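Local coordinates for protein early endosome antigen 1 (Homo sapiens, PDB 3MJH) that serves as an early endosomal tethering factor, its zinc finger probably binding a Rab GTPase to help capture vesicles for fusion, at residues B[5-9]-B[10-14]. Sequence-based numbering, arbitrary orientation.
Sequences GFICP and QCMKS. With ZN (zinc ion), chain G.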
loop_
_atom_site.group_PDB
_atom_site.type_symbol
_atom_site.label_atom_id
_atom_site.label_comp_id
_atom_site.label_asym_id
_atom_site.label_seq_id
_atom_site.Cartn_x
_atom_site.Cartn_y
_atom_site.Cartn_z
ATOM N N GLY B 5 -1.457 -13.802 -4.900
ATOM C CA GLY B 5 -0.497 -14.882 -4.765
ATOM C C GLY B 5 0.859 -14.359 -5.155
ATOM O O GLY B 5 1.091 -13.137 -5.168
ATOM N N PHE B 6 1.751 -15.278 -5.506
ATOM C CA PHE B 6 3.066 -14.905 -5.987
ATOM C C PHE B 6 3.029 -14.487 -7.464
ATOM O O PHE B 6 3.638 -15.112 -8.334
ATOM C CB PHE B 6 4.078 -16.016 -5.667
ATOM C CG PHE B 6 4.075 -16.425 -4.206
ATOM C CD1 PHE B 6 4.633 -15.594 -3.232
ATOM C CD2 PHE B 6 3.488 -17.625 -3.806
ATOM C CE1 PHE B 6 4.623 -15.965 -1.883
ATOM C CE2 PHE B 6 3.470 -18.008 -2.466
ATOM C CZ PHE B 6 4.039 -17.183 -1.498
ATOM N N ILE B 7 2.299 -13.401 -7.722
ATOM C CA ILE B 7 2.178 -12.796 -9.058
ATOM C C ILE B 7 3.379 -11.919 -9.393
ATOM O O ILE B 7 3.817 -11.101 -8.580
ATOM C CB ILE B 7 0.913 -11.912 -9.184
ATOM C CG1 ILE B 7 -0.339 -12.697 -8.805
ATOM C CG2 ILE B 7 0.769 -11.354 -10.602
ATOM C CD1 ILE B 7 -1.416 -11.825 -8.249
ATOM N N CYS B 8 3.894 -12.089 -10.601
ATOM C CA CYS B 8 4.931 -11.210 -11.114
ATOM C C CYS B 8 4.297 -9.884 -11.514
ATOM O O CYS B 8 3.432 -9.861 -12.388
ATOM C CB CYS B 8 5.641 -11.848 -12.309
ATOM S SG CYS B 8 6.812 -10.749 -13.103
ATOM N N PRO B 9 4.691 -8.782 -10.856
ATOM C CA PRO B 9 4.107 -7.482 -11.230
ATOM C C PRO B 9 4.414 -7.007 -12.666
ATOM O O PRO B 9 3.707 -6.142 -13.183
ATOM C CB PRO B 9 4.669 -6.516 -10.183
ATOM C CG PRO B 9 5.867 -7.179 -9.636
ATOM C CD PRO B 9 5.628 -8.664 -9.723
ATOM N N GLN B 10 5.429 -7.589 -13.307
ATOM C CA GLN B 10 5.825 -7.187 -14.659
ATOM C C GLN B 10 4.994 -7.810 -15.781
ATOM O O GLN B 10 4.647 -7.134 -16.760
ATOM C CB GLN B 10 7.309 -7.484 -14.885
ATOM C CG GLN B 10 8.231 -6.425 -14.323
ATOM C CD GLN B 10 8.373 -5.236 -15.257
ATOM O OE1 GLN B 10 8.726 -5.396 -16.428
ATOM N NE2 GLN B 10 8.103 -4.039 -14.745
ATOM N N CYS B 11 4.699 -9.098 -15.663
ATOM C CA CYS B 11 3.912 -9.769 -16.695
ATOM C C CYS B 11 2.655 -10.432 -16.151
ATOM O O CYS B 11 1.922 -11.070 -16.893
ATOM C CB CYS B 11 4.775 -10.776 -17.466
ATOM S SG CYS B 11 5.344 -12.143 -16.475
ATOM N N MET B 12 2.396 -10.257 -14.859
ATOM C CA MET B 12 1.227 -10.853 -14.195
ATOM C C MET B 12 1.255 -12.390 -14.148
ATOM O O MET B 12 0.277 -13.006 -13.752
ATOM C CB MET B 12 -0.097 -10.363 -14.807
ATOM C CG MET B 12 -0.255 -8.849 -14.935
ATOM S SD MET B 12 0.058 -7.949 -13.414
ATOM C CE MET B 12 -0.821 -6.424 -13.710
ATOM N N LYS B 13 2.370 -13.001 -14.555
ATOM C CA LYS B 13 2.537 -14.458 -14.410
ATOM C C LYS B 13 2.343 -14.864 -12.942
ATOM O O LYS B 13 2.926 -14.262 -12.029
ATOM C CB LYS B 13 3.909 -14.911 -14.944
ATOM C CG LYS B 13 4.091 -16.420 -15.087
ATOM C CD LYS B 13 5.262 -16.735 -16.019
ATOM C CE LYS B 13 5.637 -18.218 -16.004
ATOM N NZ LYS B 13 4.554 -19.106 -16.537
ATOM N N SER B 14 1.479 -15.849 -12.721
ATOM C CA SER B 14 1.277 -16.400 -11.392
ATOM C C SER B 14 2.200 -17.594 -11.194
ATOM O O SER B 14 2.144 -18.565 -11.950
ATOM C CB SER B 14 -0.175 -16.822 -11.189
ATOM O OG SER B 14 -0.437 -17.027 -9.814
HETATM ZN ZN ZN G . 7.111 -11.836 -15.075
HETATM O O HOH W 1 2.680 -5.586 -16.074
#
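Cys8 and Cys11 meet through the zinc ion, each giving its SG to the metal, with the two sulfurs 3.9 Å apart. The thiolates reach it by different torsions: SG of Cys8 stands anti to its backbone N (chi1 174°), whereas SG of Cys11 lies between the backbone N and the carbonyl carbon (chi1 65°). His24 and His29, through their NE2 atoms, complete the four-ligand site.

Each sulfur also accepts a weak backbone bond. The N-H of Gln10 points to SG of Cys8 at 3.5 Å, and that of Lys13 to SG of Cys11 at 3.6 Å; such bonds would take up some of the negative charge of the thiolates.

Backbone bonds close the loop. N of Cys8 donates to O of Lys13 over 2.8 Å in a nearly straight bond (174° at the hydrogen). The same oxygen receives a CA-H...O contact from Ile7. N of Met12 gives a weak, bent bond to O of Cys8, while Ile7 and Ser14 form an antiparallel non-hydrogen-bonded pair. At the Pro9-Gln10 turn a water donates to both carbonyl oxygens.

Van der Waals contacts complete the loop: CG2 of Ile7 lies 3.6 Å from O of Met12, and its apolar contact with CB of Met12 is loose at 4.4 Å; SD of Met12 sits 4.0 Å from O of Cys8. Ile7, Pro9 and Met12 each also pack on an aromatic side chain of the partner protein chain, while Phe6 and Cys8 touch Leu21 of helix 18-28.

The CxxC turn between two short antiparallel arms is the zinc knuckle of a classical C2H2 finger, whose two histidines come from farther along the chain.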